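Local coordinates for Thiol:disulfide interchange protein DsbA (Neisseria meningitidis MC58, PDB 3HZ8), which probably works as a periplasmic thiol-disulfide oxidoreductase of the DsbA subfamily, exchanging disulfide bonds through a redox-active cysteine pair of thioredoxin type, at residues A[24-29]-A[54-59]; A[30-35]-A[59-64]; A[37-42]-A[154-159]. The protein carries 1 engineered substitution. All coordinates share one frame; numbering follows the deposited sequence.

Contact 1: residues A[24-29]-A[54-59]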
ATOM      1  N   GLY A  24     -15.126 -11.776  -1.554  1.00 20.90           N
ATOM      2  CA  GLY A  24     -16.402 -11.226  -1.093  1.00 20.75           C
ATOM      3  C   GLY A  24     -16.290  -9.873  -0.418  1.00 20.21           C
ATOM      4  O   GLY A  24     -17.277  -9.347   0.105  1.00 21.50           O
ATOM      5  N   LYS A  25     -15.084  -9.309  -0.411  1.00 19.29           N
ATOM      6  CA  LYS A  25     -14.875  -7.957   0.084  1.00 17.36           C
ATOM      7  C   LYS A  25     -14.421  -7.052  -1.062  1.00 15.80           C
ATOM      8  O   LYS A  25     -14.174  -7.523  -2.171  1.00 15.28           O
ATOM      9  CB  LYS A  25     -13.877  -7.943   1.237  1.00 17.71           C
ATOM     10  CG  LYS A  25     -14.474  -8.373   2.583  1.00 19.58           C
ATOM     11  CD  LYS A  25     -13.662  -7.790   3.733  1.00 21.13           C
ATOM     12  CE  LYS A  25     -13.946  -8.471   5.060  1.00 22.29           C
ATOM     13  NZ  LYS A  25     -12.843  -8.148   6.016  1.00 24.19           N
ATOM     14  N   VAL A  26     -14.361  -5.756  -0.790  1.00 14.15           N
ATOM     15  CA  VAL A  26     -13.887  -4.772  -1.764  1.00 13.15           C
ATOM     16  C   VAL A  26     -12.502  -4.301  -1.334  1.00 11.06           C
ATOM     17  O   VAL A  26     -12.350  -3.569  -0.353  1.00 11.52           O
ATOM     18  CB  VAL A  26     -14.830  -3.553  -1.876  1.00 13.88           C
ATOM     19  CG1 VAL A  26     -14.298  -2.562  -2.895  1.00 15.06           C
ATOM     20  CG2 VAL A  26     -16.248  -3.988  -2.251  1.00 15.00           C
ATOM     21  N   GLU A  27     -11.491  -4.733  -2.078  1.00  9.69           N
ATOM     22  CA  GLU A  27     -10.107  -4.387  -1.771  1.00  8.69           C
ATOM     23  C   GLU A  27      -9.726  -3.039  -2.386  1.00  8.13           C
ATOM     24  O   GLU A  27     -10.061  -2.771  -3.536  1.00  8.69           O
ATOM     25  CB  GLU A  27      -9.171  -5.457  -2.329  1.00  9.28           C
ATOM     26  CG  GLU A  27      -7.712  -5.232  -2.010  1.00  8.56           C
ATOM     27  CD  GLU A  27      -6.849  -6.378  -2.469  1.00  8.92           C
ATOM     28  OE1 GLU A  27      -6.831  -7.410  -1.776  1.00  9.83           O
ATOM     29  OE2 GLU A  27      -6.189  -6.249  -3.512  1.00 10.22           O
ATOM     30  N   VAL A  28      -9.030  -2.215  -1.606  1.00  7.44           N
ATOM     31  CA  VAL A  28      -8.368  -1.004  -2.109  1.00  7.07           C
ATOM     32  C   VAL A  28      -6.883  -1.285  -1.939  1.00  7.30           C
ATOM     33  O   VAL A  28      -6.408  -1.435  -0.805  1.00  7.69           O
ATOM     34  CB  VAL A  28      -8.781   0.266  -1.319  1.00  7.25           C
ATOM     35  CG1 VAL A  28      -8.062   1.499  -1.873  1.00  7.68           C
ATOM     36  CG2 VAL A  28     -10.303   0.460  -1.379  1.00  7.92           C
ATOM     37  N   LEU A  29      -6.167  -1.398  -3.066  1.00  6.66           N
ATOM     38  CA  LEU A  29      -4.757  -1.793  -3.052  1.00  6.86           C
ATOM     39  C   LEU A  29      -3.873  -0.605  -3.440  1.00  6.49           C
ATOM     40  O   LEU A  29      -4.062  -0.036  -4.510  1.00  6.90           O
ATOM     41  CB  LEU A  29      -4.543  -2.975  -4.011  1.00  6.86           C
ATOM     42  CG  LEU A  29      -3.143  -3.309  -4.518  1.00  9.50           C
ATOM     43  CD1 LEU A  29      -2.165  -3.522  -3.383  1.00  9.22           C
ATOM     44  CD2 LEU A  29      -3.211  -4.536  -5.427  1.00  8.30           C
ATOM     45  N   LYS A  54     -16.442   1.123   4.883  1.00 20.95           N
ATOM     46  CA  LYS A  54     -17.429   0.157   5.355  1.00 21.81           C
ATOM     47  C   LYS A  54     -16.728  -1.129   5.783  1.00 21.83           C
ATOM     48  O   LYS A  54     -15.569  -1.350   5.425  1.00 21.74           O
ATOM     49  CB  LYS A  54     -18.434  -0.135   4.241  1.00 22.47           C
ATOM     50  CG  LYS A  54     -19.336   1.037   3.896  1.00 23.75           C
ATOM     51  CD  LYS A  54     -20.139   1.462   5.115  1.00 25.86           C
ATOM     52  CE  LYS A  54     -20.945   2.711   4.835  1.00 26.14           C
ATOM     53  NZ  LYS A  54     -21.137   3.485   6.083  1.00 28.48           N
ATOM     54  N   ASP A  55     -17.428  -1.973   6.544  1.00 21.50           N
ATOM     55  CA  ASP A  55     -16.861  -3.227   7.056  1.00 21.67           C
ATOM     56  C   ASP A  55     -16.468  -4.227   5.963  1.00 20.82           C
ATOM     57  O   ASP A  55     -15.696  -5.158   6.224  1.00 21.04           O
ATOM     58  CB  ASP A  55     -17.829  -3.897   8.049  1.00 22.16           C
ATOM     59  CG  ASP A  55     -17.797  -3.261   9.439  1.00 23.86           C
ATOM     60  OD1 ASP A  55     -18.502  -3.780  10.337  1.00 25.92           O
ATOM     61  OD2 ASP A  55     -17.071  -2.260   9.645  1.00 25.13           O
ATOM     62  N   ASP A  56     -17.007  -4.047   4.757  1.00 19.75           N
ATOM     63  CA  ASP A  56     -16.693  -4.933   3.635  1.00 19.14           C
ATOM     64  C   ASP A  56     -15.549  -4.419   2.765  1.00 18.43           C
ATOM     65  O   ASP A  56     -15.226  -5.025   1.744  1.00 18.03           O
ATOM     66  CB  ASP A  56     -17.933  -5.221   2.775  1.00 19.29           C
ATOM     67  CG  ASP A  56     -18.377  -4.025   1.940  1.00 20.38           C
ATOM     68  OD1 ASP A  56     -18.104  -2.863   2.322  1.00 21.44           O
ATOM     69  OD2 ASP A  56     -19.019  -4.262   0.898  1.00 20.96           O
ATOM     70  N   MET A  57     -14.934  -3.314   3.185  1.00 17.32           N
ATOM     71  CA  MET A  57     -13.774  -2.765   2.473  1.00 17.55           C
ATOM     72  C   MET A  57     -12.524  -2.865   3.318  1.00 15.56           C
ATOM     73  O   MET A  57     -12.589  -2.824   4.536  1.00 16.17           O
ATOM     74  CB  MET A  57     -13.994  -1.301   2.114  1.00 17.77           C
ATOM     75  CG  MET A  57     -15.090  -1.061   1.115  1.00 18.73           C
ATOM     76  SD  MET A  57     -15.405   0.719   0.961  1.00 21.19           S
ATOM     77  CE  MET A  57     -13.969   1.293   0.065  1.00 21.66           C
ATOM     78  N   TYR A  58     -11.368  -2.965   2.668  1.00 13.49           N
ATOM     79  CA  TYR A  58     -10.110  -2.936   3.399  1.00 11.73           C
ATOM     80  C   TYR A  58      -9.002  -2.351   2.535  1.00 10.71           C
ATOM     81  O   TYR A  58      -9.070  -2.422   1.298  1.00 10.04           O
ATOM     82  CB  TYR A  58      -9.727  -4.329   3.929  1.00 11.37           C
ATOM     83  CG  TYR A  58      -9.440  -5.348   2.838  1.00 10.43           C
ATOM     84  CD1 TYR A  58      -8.121  -5.708   2.510  1.00  9.48           C
ATOM     85  CD2 TYR A  58     -10.481  -5.945   2.124  1.00 10.08           C
ATOM     86  CE1 TYR A  58      -7.862  -6.631   1.520  1.00 10.49           C
ATOM     87  CE2 TYR A  58     -10.227  -6.867   1.119  1.00 10.01           C
ATOM     88  CZ  TYR A  58      -8.914  -7.203   0.814  1.00  9.62           C
ATOM     89  OH  TYR A  58      -8.665  -8.121  -0.183  1.00 11.20           O
ATOM     90  N   LEU A  59      -8.002  -1.776   3.199  1.00 10.56           N
ATOM     91  CA  LEU A  59      -6.834  -1.201   2.535  1.00 10.18           C
ATOM     92  C   LEU A  59      -5.656  -2.172   2.616  1.00  9.79           C
ATOM     93  O   LEU A  59      -5.223  -2.554   3.716  1.00 11.51           O
ATOM     94  CB  LEU A  59      -6.463   0.140   3.183  1.00 10.15           C
ATOM     95  CG  LEU A  59      -5.218   0.848   2.631  1.00 10.87           C
ATOM     96  CD1 LEU A  59      -5.372   1.239   1.154  1.00 11.53           C
ATOM     97  CD2 LEU A  59      -4.895   2.077   3.478  1.00 11.93           C
TER
HETATM   98  O   HOH W   1     -18.620  -6.569  -0.641  1.00 30.97           O
HETATM   99  O   HOH W   2     -12.670  -5.298   6.091  1.00 29.37           O
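Val26 and Tyr58 are the centre of a ladder of parallel strand bonds. Val26 N gives its hydrogen to Asp56 O at 2.8 Å, almost straight at 175°. Val26 O then accepts from Tyr58 N at 3.2 Å, a longer and more bent bond. Tyr58 O accepts from Val28 N at 2.9 Å. Val28 O continues the pattern by pairing with Arg60 N.

The Tyr58 ring turns back over the other strand because CG lies between the backbone N and carbonyl carbon (chi1 65°). One face rests on Glu27 CA, 4.2 Å from the ring centroid, while Lys25 CB sits at the edge. The hydroxyl lies 2.5 Å from Glu27 OE1; this hydrogen bond is weak, and its shortness makes it doubtful. The main partner of the carboxylate is Arg60, in a salt bridge through OE2; OE1 also accepts from Gln21 N. The main partner of the tyrosine oxygen is Gln22 N.

Waters complete the loop end. One donates to Gly24 O and Asp56 OD2, and this aspartate oxygen also pairs with Arg186. Another accepts from Lys25 NZ and donates to Asp55 O and Met57 O. Lys25 NZ is also hydrogen-bonded to Gln22 OE1.

The opposite face of the sheet is apolar. Met57 CG lies 3.9 Å from Val26 CB, and its CE reaches Val28 CG2. Helix 171-191 packs here. The paired strands open and close the beta-alpha-beta unit of a thioredoxin fold, with helix 37-50 between them.

Contact 2: residues A[30-35]-A[59-64]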
ATOM      1  N   GLU A  30      -2.947  -0.212  -2.566  1.00  6.36           N
ATOM      2  CA  GLU A  30      -1.967   0.820  -2.890  1.00  6.00           C
ATOM      3  C   GLU A  30      -0.589   0.202  -3.073  1.00  6.13           C
ATOM      4  O   GLU A  30      -0.072  -0.418  -2.149  1.00  6.83           O
ATOM      5  CB  GLU A  30      -1.893   1.890  -1.781  1.00  6.43           C
ATOM      6  CG  GLU A  30      -0.969   3.062  -2.149  1.00  6.97           C
ATOM      7  CD  GLU A  30      -0.412   3.817  -0.956  1.00  9.52           C
ATOM      8  OE1 GLU A  30      -0.553   3.338   0.174  1.00 10.46           O
ATOM      9  OE2 GLU A  30       0.195   4.884  -1.162  1.00 10.23           O
ATOM     10  N   PHE A  31       0.000   0.389  -4.253  1.00  5.86           N
ATOM     11  CA  PHE A  31       1.443   0.157  -4.441  1.00  5.92           C
ATOM     12  C   PHE A  31       2.178   1.453  -4.119  1.00  5.91           C
ATOM     13  O   PHE A  31       1.747   2.525  -4.550  1.00  5.84           O
ATOM     14  CB  PHE A  31       1.765  -0.267  -5.878  1.00  6.05           C
ATOM     15  CG  PHE A  31       1.282  -1.657  -6.228  1.00  6.34           C
ATOM     16  CD1 PHE A  31       2.064  -2.765  -5.931  1.00  7.71           C
ATOM     17  CD2 PHE A  31       0.074  -1.854  -6.895  1.00  5.69           C
ATOM     18  CE1 PHE A  31       1.639  -4.063  -6.265  1.00  7.81           C
ATOM     19  CE2 PHE A  31      -0.350  -3.145  -7.244  1.00  7.63           C
ATOM     20  CZ  PHE A  31       0.439  -4.248  -6.917  1.00  7.28           C
ATOM     21  N   PHE A  32       3.284   1.359  -3.382  1.00  5.84           N
ATOM     22  CA  PHE A  32       3.994   2.550  -2.928  1.00  6.42           C
ATOM     23  C   PHE A  32       5.466   2.212  -2.748  1.00  6.57           C
ATOM     24  O   PHE A  32       5.870   1.051  -2.878  1.00  6.50           O
ATOM     25  CB  PHE A  32       3.419   3.055  -1.583  1.00  7.00           C
ATOM     26  CG  PHE A  32       3.767   2.167  -0.404  1.00  7.08           C
ATOM     27  CD1 PHE A  32       4.787   2.535   0.478  1.00  7.78           C
ATOM     28  CD2 PHE A  32       3.120   0.947  -0.210  1.00  6.78           C
ATOM     29  CE1 PHE A  32       5.148   1.709   1.545  1.00  7.75           C
ATOM     30  CE2 PHE A  32       3.481   0.099   0.848  1.00  6.94           C
ATOM     31  CZ  PHE A  32       4.492   0.481   1.730  1.00  7.33           C
ATOM     32  N   GLY A  33       6.265   3.227  -2.445  1.00  6.37           N
ATOM     33  CA  GLY A  33       7.630   3.007  -1.958  1.00  6.77           C
ATOM     34  C   GLY A  33       7.866   3.981  -0.822  1.00  6.75           C
ATOM     35  O   GLY A  33       7.342   5.099  -0.847  1.00  7.50           O
ATOM     36  N   TYR A  34       8.656   3.579   0.174  1.00  6.97           N
ATOM     37  CA  TYR A  34       8.950   4.483   1.297  1.00  7.41           C
ATOM     38  C   TYR A  34       9.870   5.670   0.900  1.00  8.18           C
ATOM     39  O   TYR A  34       9.947   6.669   1.617  1.00  8.84           O
ATOM     40  CB  TYR A  34       9.568   3.712   2.463  1.00  8.19           C
ATOM     41  CG  TYR A  34       8.595   2.896   3.273  1.00  8.43           C
ATOM     42  CD1 TYR A  34       7.478   3.489   3.868  1.00 10.95           C
ATOM     43  CD2 TYR A  34       8.813   1.541   3.488  1.00  9.71           C
ATOM     44  CE1 TYR A  34       6.592   2.745   4.662  1.00 11.22           C
ATOM     45  CE2 TYR A  34       7.932   0.786   4.275  1.00  9.92           C
ATOM     46  CZ  TYR A  34       6.814   1.390   4.853  1.00 10.14           C
ATOM     47  OH  TYR A  34       5.954   0.635   5.643  1.00 12.17           O
ATOM     48  N   PHE A  35      10.543   5.556  -0.242  1.00  8.87           N
ATOM     49  CA  PHE A  35      11.443   6.620  -0.755  1.00  9.47           C
ATOM     50  C   PHE A  35      10.688   7.693  -1.520  1.00  9.52           C
ATOM     51  O   PHE A  35      11.293   8.637  -2.014  1.00 10.38           O
ATOM     52  CB  PHE A  35      12.428   5.999  -1.749  1.00 10.11           C
ATOM     53  CG  PHE A  35      11.747   5.100  -2.754  1.00  9.51           C
ATOM     54  CD1 PHE A  35      10.950   5.648  -3.763  1.00 10.31           C
ATOM     55  CD2 PHE A  35      11.848   3.708  -2.666  1.00 11.27           C
ATOM     56  CE1 PHE A  35      10.276   4.844  -4.677  1.00 11.81           C
ATOM     57  CE2 PHE A  35      11.170   2.899  -3.565  1.00 12.11           C
ATOM     58  CZ  PHE A  35      10.380   3.461  -4.574  1.00 10.74           C
ATOM     59  N   LEU A  59      -8.002  -1.776   3.199  1.00 10.56           N
ATOM     60  CA  LEU A  59      -6.834  -1.201   2.535  1.00 10.18           C
ATOM     61  C   LEU A  59      -5.656  -2.172   2.616  1.00  9.79           C
ATOM     62  O   LEU A  59      -5.223  -2.554   3.716  1.00 11.51           O
ATOM     63  CB  LEU A  59      -6.463   0.140   3.183  1.00 10.15           C
ATOM     64  CG  LEU A  59      -5.218   0.848   2.631  1.00 10.87           C
ATOM     65  CD1 LEU A  59      -5.372   1.239   1.154  1.00 11.53           C
ATOM     66  CD2 LEU A  59      -4.895   2.077   3.478  1.00 11.93           C
ATOM     67  N   ARG A  60      -5.173  -2.578   1.445  1.00  8.59           N
ATOM     68  CA  ARG A  60      -4.011  -3.449   1.302  1.00  7.76           C
ATOM     69  C   ARG A  60      -2.891  -2.602   0.730  1.00  7.40           C
ATOM     70  O   ARG A  60      -3.130  -1.825  -0.205  1.00  7.44           O
ATOM     71  CB  ARG A  60      -4.341  -4.566   0.310  1.00  7.34           C
ATOM     72  CG  ARG A  60      -3.162  -5.377  -0.227  1.00  7.11           C
ATOM     73  CD  ARG A  60      -3.664  -6.309  -1.329  1.00  7.79           C
ATOM     74  NE  ARG A  60      -2.649  -7.218  -1.861  1.00  8.22           N
ATOM     75  CZ  ARG A  60      -2.868  -8.072  -2.862  1.00  8.32           C
ATOM     76  NH1 ARG A  60      -4.066  -8.138  -3.436  1.00  9.15           N
ATOM     77  NH2 ARG A  60      -1.894  -8.881  -3.275  1.00 10.62           N
ATOM     78  N   THR A  61      -1.680  -2.768   1.251  1.00  7.81           N
ATOM     79  CA  THR A  61      -0.533  -2.039   0.701  1.00  7.79           C
ATOM     80  C   THR A  61       0.594  -2.989   0.320  1.00  8.40           C
ATOM     81  O   THR A  61       0.819  -3.994   0.993  1.00  9.60           O
ATOM     82  CB  THR A  61      -0.043  -0.932   1.654  1.00  8.33           C
ATOM     83  OG1 THR A  61       0.454  -1.524   2.854  1.00 10.85           O
ATOM     84  CG2 THR A  61      -1.184   0.009   2.007  1.00  8.52           C
ATOM     85  N   GLU A  62       1.267  -2.678  -0.783  1.00  7.39           N
ATOM     86  CA  GLU A  62       2.385  -3.495  -1.269  1.00  7.73           C
ATOM     87  C   GLU A  62       3.507  -2.559  -1.710  1.00  7.19           C
ATOM     88  O   GLU A  62       3.254  -1.590  -2.441  1.00  7.74           O
ATOM     89  CB  GLU A  62       1.943  -4.349  -2.464  1.00  7.73           C
ATOM     90  CG  GLU A  62       0.701  -5.243  -2.220  1.00  8.47           C
ATOM     91  CD  GLU A  62       0.959  -6.428  -1.269  1.00 10.54           C
ATOM     92  OE1 GLU A  62       2.129  -6.684  -0.910  1.00 11.57           O
ATOM     93  OE2 GLU A  62      -0.019  -7.114  -0.883  1.00 10.67           O
ATOM     94  N   HIS A  63       4.728  -2.825  -1.251  1.00  6.93           N
ATOM     95  CA  HIS A  63       5.888  -1.997  -1.623  1.00  6.94           C
ATOM     96  C   HIS A  63       6.454  -2.515  -2.931  1.00  7.14           C
ATOM     97  O   HIS A  63       6.666  -3.723  -3.077  1.00  7.50           O
ATOM     98  CB  HIS A  63       6.955  -2.076  -0.522  1.00  7.37           C
ATOM     99  CG  HIS A  63       7.982  -0.986  -0.559  1.00  7.05           C
ATOM    100  ND1 HIS A  63       8.942  -0.875  -1.543  1.00  6.29           N
ATOM    101  CD2 HIS A  63       8.228   0.017   0.317  1.00  6.75           C
ATOM    102  CE1 HIS A  63       9.699   0.182  -1.300  1.00  7.66           C
ATOM    103  NE2 HIS A  63       9.302   0.729  -0.165  1.00  7.55           N
ATOM    104  N   VAL A  64       6.694  -1.622  -3.891  1.00  6.70           N
ATOM    105  CA  VAL A  64       7.289  -2.056  -5.161  1.00  7.35           C
ATOM    106  C   VAL A  64       8.727  -2.551  -4.962  1.00  7.37           C
ATOM    107  O   VAL A  64       9.411  -2.151  -4.012  1.00  6.98           O
ATOM    108  CB  VAL A  64       7.260  -0.947  -6.264  1.00  7.16           C
ATOM    109  CG1 VAL A  64       5.819  -0.663  -6.690  1.00  8.45           C
ATOM    110  CG2 VAL A  64       8.005   0.326  -5.836  1.00  8.59           C
TER
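Phe32 and His63 meet through different first torsions. Phe32 CG is between its backbone N and carbonyl carbon (chi1 72°), which swings the ring across toward the strand of His63. His63 CG is anti to the backbone N (chi1 -162°), and its imidazole extends past the end of strand 26-32. The imidazole edge points at the Phe32 face in a T-shaped pair, with CD2 3.7 Å from Phe32 CE1.

One face of the imidazole is covered by backbone: Gly33 CA lies 3.6 Å from the ring centroid in a CH-pi contact, and Phe32 O stands over the same face. Tyr34 and Phe35 join obliquely to make an aromatic cluster. His63 NE2 is 2.9 Å from Tyr34 N. The ring's rotation is fixed at the other nitrogen, where ND1 donates to Val64 O at 2.8 Å, in the imidazole plane and on a lone pair of the carbonyl.

Four backbone bonds join the parallel strands, from Glu30 N to Arg60 O through to Val64 N to Phe32 O, the latter 3.0 Å. On the side of the sheet that carries Phe31 and Glu62, the Glu62 chain bends at chi2 (-70°). Its CB meets Phe31 CD1 obliquely, and OE2 accepts from Arg60 NE in a nearly straight salt bridge of 2.8 Å.

Thr61 OG1 binds Lys88, and Tyr34 OH binds Asn92. Helix 71-83 lies against Phe32, Tyr34 and His63. Helix 37-50 touches Glu30 and Phe32, while helix 134-149 packs on Arg60, Glu62 and His63. Strand 26-32 is bonded on its other side to strand 157-160, Phe31 with Thr157; strand 57-63 is outermost in the sheet.

Contact 3: residues A[37-42]-A[154-159]; sequences PHCAHL and GVPTVI. Engineered in segment 154-159: Val155 (natural residue Thr).
The flat cis peptide between Val155 and Pro156 has Cys39 SG over one face, 3.6 Å from Pro156 N. On the proline ring, CD faces His38 CB, and CB and CG meet Leu42 CD2. This is the cis-proline loop of the thioredoxin fold, set against the start of the helix that carries the CxxC pair. Cys39 forms the redox-active disulfide with Cys36, seen closed here.

Two side chains of the helix do most of the work. Cys39 SG is anti to its carbonyl carbon (chi1 -57°), which directs the sulfur to the loop. Leu42 CG is anti to the backbone N (chi1 173°), and its CD2 branch reaches Pro156 CB at 3.7 Å and, more loosely, Val158 CG2 at 4.3 Å. No hydrogen bond crosses, so the helix and loop meet by van der Waals packing. Trp171 also touches Leu42 and Pro156.

Val155 is an engineered residue, threonine in the natural protein. Its CB lies 3.8 Å from Cys39 SG, and its side chain also touches Cys36 and Trp66. Beyond the proline, strand 157-160 enters the sheet beside strand 26-32. At its start, Thr157 OG1 donates back to Gly154 O at 2.7 Å, from above the carbonyl plane.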
ATOM      1  N   PRO A  37       8.302  10.679  -2.462  1.00  9.22           N
ATOM      2  CA  PRO A  37       7.633  11.849  -1.891  1.00  9.40           C
ATOM      3  C   PRO A  37       6.131  11.953  -2.134  1.00  9.34           C
ATOM      4  O   PRO A  37       5.399  12.328  -1.217  1.00  9.61           O
ATOM      5  CB  PRO A  37       8.380  13.031  -2.523  1.00  9.26           C
ATOM      6  CG  PRO A  37       9.742  12.473  -2.817  1.00 10.43           C
ATOM      7  CD  PRO A  37       9.442  11.081  -3.314  1.00  9.26           C
ATOM      8  N   HIS A  38       5.664  11.609  -3.325  1.00  9.34           N
ATOM      9  CA  HIS A  38       4.230  11.698  -3.582  0.50  9.40           C
ATOM     10  C   HIS A  38       3.470  10.665  -2.764  1.00  9.19           C
ATOM     11  O   HIS A  38       2.328  10.905  -2.355  1.00  9.36           O
ATOM     12  CB  HIS A  38       3.930  11.605  -5.077  0.50  9.98           C
ATOM     13  CG  HIS A  38       4.185  12.888  -5.809  0.50 11.18           C
ATOM     14  ND1 HIS A  38       4.158  14.115  -5.181  0.50 12.73           N
ATOM     15  CD2 HIS A  38       4.442  13.137  -7.114  0.50 13.17           C
ATOM     16  CE1 HIS A  38       4.410  15.064  -6.065  0.50 13.50           C
ATOM     17  NE2 HIS A  38       4.578  14.498  -7.247  0.50 13.96           N
ATOM     18  N   CYS A  39       4.109   9.522  -2.519  1.00  8.66           N
ATOM     19  CA  CYS A  39       3.521   8.488  -1.674  1.00  8.04           C
ATOM     20  C   CYS A  39       3.394   8.978  -0.223  1.00  8.22           C
ATOM     21  O   CYS A  39       2.405   8.676   0.447  1.00  8.32           O
ATOM     22  CB  CYS A  39       4.372   7.217  -1.692  1.00  8.54           C
ATOM     23  SG  CYS A  39       4.656   6.522  -3.332  1.00  8.40           S
ATOM     24  N   ALA A  40       4.395   9.729   0.244  1.00  8.91           N
ATOM     25  CA  ALA A  40       4.365  10.294   1.600  1.00  9.18           C
ATOM     26  C   ALA A  40       3.251  11.315   1.740  1.00  9.59           C
ATOM     27  O   ALA A  40       2.670  11.443   2.823  1.00 10.47           O
ATOM     28  CB  ALA A  40       5.713  10.932   1.979  1.00  9.49           C
ATOM     29  N   HIS A  41       2.952  12.027   0.651  1.00 10.23           N
ATOM     30  CA  HIS A  41       1.866  13.005   0.661  1.00 11.25           C
ATOM     31  C   HIS A  41       0.502  12.358   0.566  1.00 10.25           C
ATOM     32  O   HIS A  41      -0.449  12.827   1.181  1.00 10.62           O
ATOM     33  CB  HIS A  41       2.030  14.026  -0.459  1.00 12.62           C
ATOM     34  CG  HIS A  41       3.001  15.112  -0.134  1.00 16.82           C
ATOM     35  ND1 HIS A  41       4.237  15.211  -0.739  1.00 21.01           N
ATOM     36  CD2 HIS A  41       2.928  16.137   0.746  1.00 19.75           C
ATOM     37  CE1 HIS A  41       4.877  16.261  -0.254  1.00 21.29           C
ATOM     38  NE2 HIS A  41       4.105  16.839   0.649  1.00 21.60           N
ATOM     39  N   LEU A  42       0.384  11.308  -0.247  1.00  9.14           N
ATOM     40  CA  LEU A  42      -0.880  10.572  -0.321  1.00  8.61           C
ATOM     41  C   LEU A  42      -1.219   9.920   1.023  1.00  9.10           C
ATOM     42  O   LEU A  42      -2.394   9.819   1.389  1.00 10.00           O
ATOM     43  CB  LEU A  42      -0.824   9.501  -1.429  1.00  8.40           C
ATOM     44  CG  LEU A  42      -2.003   8.521  -1.543  1.00  8.72           C
ATOM     45  CD1 LEU A  42      -3.368   9.233  -1.722  1.00  9.94           C
ATOM     46  CD2 LEU A  42      -1.791   7.533  -2.677  1.00  8.82           C
ATOM     47  N   GLY A 154       5.081   2.680 -11.662  1.00  9.16           N
ATOM     48  CA  GLY A 154       4.964   4.012 -11.056  1.00  8.84           C
ATOM     49  C   GLY A 154       4.298   3.916  -9.696  1.00  8.19           C
ATOM     50  O   GLY A 154       3.462   3.042  -9.467  1.00  8.70           O
ATOM     51  N   VAL A 155       4.676   4.801  -8.781  1.00  7.71           N
ATOM     52  CA  VAL A 155       4.050   4.847  -7.465  1.00  7.50           C
ATOM     53  C   VAL A 155       3.749   6.307  -7.128  1.00  7.53           C
ATOM     54  O   VAL A 155       4.473   7.206  -7.559  1.00  8.45           O
ATOM     55  CB  VAL A 155       4.943   4.212  -6.364  1.00  7.42           C
ATOM     56  CG1 VAL A 155       4.998   2.716  -6.538  1.00  8.11           C
ATOM     57  CG2 VAL A 155       6.351   4.807  -6.360  1.00  8.99           C
ATOM     58  N   PRO A 156       2.675   6.557  -6.374  1.00  7.36           N
ATOM     59  CA  PRO A 156       1.703   5.578  -5.890  1.00  8.28           C
ATOM     60  C   PRO A 156       0.771   5.133  -6.992  1.00  8.13           C
ATOM     61  O   PRO A 156       0.477   5.907  -7.903  1.00  9.22           O
ATOM     62  CB  PRO A 156       0.905   6.346  -4.833  1.00  8.86           C
ATOM     63  CG  PRO A 156       1.054   7.796  -5.210  1.00  8.52           C
ATOM     64  CD  PRO A 156       2.379   7.937  -5.931  1.00  7.50           C
ATOM     65  N   THR A 157       0.321   3.882  -6.905  1.00  7.48           N
ATOM     66  CA  THR A 157      -0.718   3.344  -7.799  1.00  7.41           C
ATOM     67  C   THR A 157      -1.802   2.752  -6.900  1.00  7.19           C
ATOM     68  O   THR A 157      -1.491   1.992  -5.982  1.00  7.92           O
ATOM     69  CB  THR A 157      -0.143   2.239  -8.738  1.00  7.54           C
ATOM     70  OG1 THR A 157       0.752   2.839  -9.691  1.00  9.86           O
ATOM     71  CG2 THR A 157      -1.252   1.501  -9.505  1.00  9.50           C
ATOM     72  N   VAL A 158      -3.065   3.107  -7.133  1.00  6.78           N
ATOM     73  CA  VAL A 158      -4.152   2.554  -6.331  1.00  7.04           C
ATOM     74  C   VAL A 158      -5.112   1.826  -7.245  1.00  6.95           C
ATOM     75  O   VAL A 158      -5.548   2.380  -8.249  1.00  7.12           O
ATOM     76  CB  VAL A 158      -4.900   3.661  -5.530  1.00  6.93           C
ATOM     77  CG1 VAL A 158      -6.129   3.078  -4.786  1.00  8.13           C
ATOM     78  CG2 VAL A 158      -3.939   4.342  -4.547  1.00  8.68           C
ATOM     79  N   ILE A 159      -5.407   0.574  -6.877  1.00  6.94           N
ATOM     80  CA  ILE A 159      -6.297  -0.279  -7.639  0.50  7.40           C
ATOM     81  C   ILE A 159      -7.450  -0.777  -6.751  1.00  7.45           C
ATOM     82  O   ILE A 159      -7.224  -1.279  -5.648  1.00  8.04           O
ATOM     83  CB  ILE A 159      -5.494  -1.453  -8.251  0.50  7.12           C
ATOM     84  CG1 ILE A 159      -4.567  -0.920  -9.349  0.50  6.53           C
ATOM     85  CG2 ILE A 159      -6.423  -2.537  -8.786  0.50  6.94           C
ATOM     86  CD1 ILE A 159      -3.291  -1.708  -9.530  0.50  7.37           C
TER

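Contacts 1 and 2 are successive parts of one strand pair, 26-32 with 57-63, and share Leu59. Contact 1 is the partly exposed outer end, where waters and charged side chains supplement the ladder. Contact 2 is deeply buried near the centre of the chain and adds aromatic packing. Contact 3 is partly buried, with only apolar packing between helix and loop. It uses the start of helix 37-50, while contacts 1 and 2 use the strands before and after that helix. Strand 157-160 flanks strand 26-32 on the other side: Leu29 O pairs with Ile159 N. Val64 CG1 also packs on the engineered Val155 CG1 at 3.5 Å, joining contacts 2 and 3.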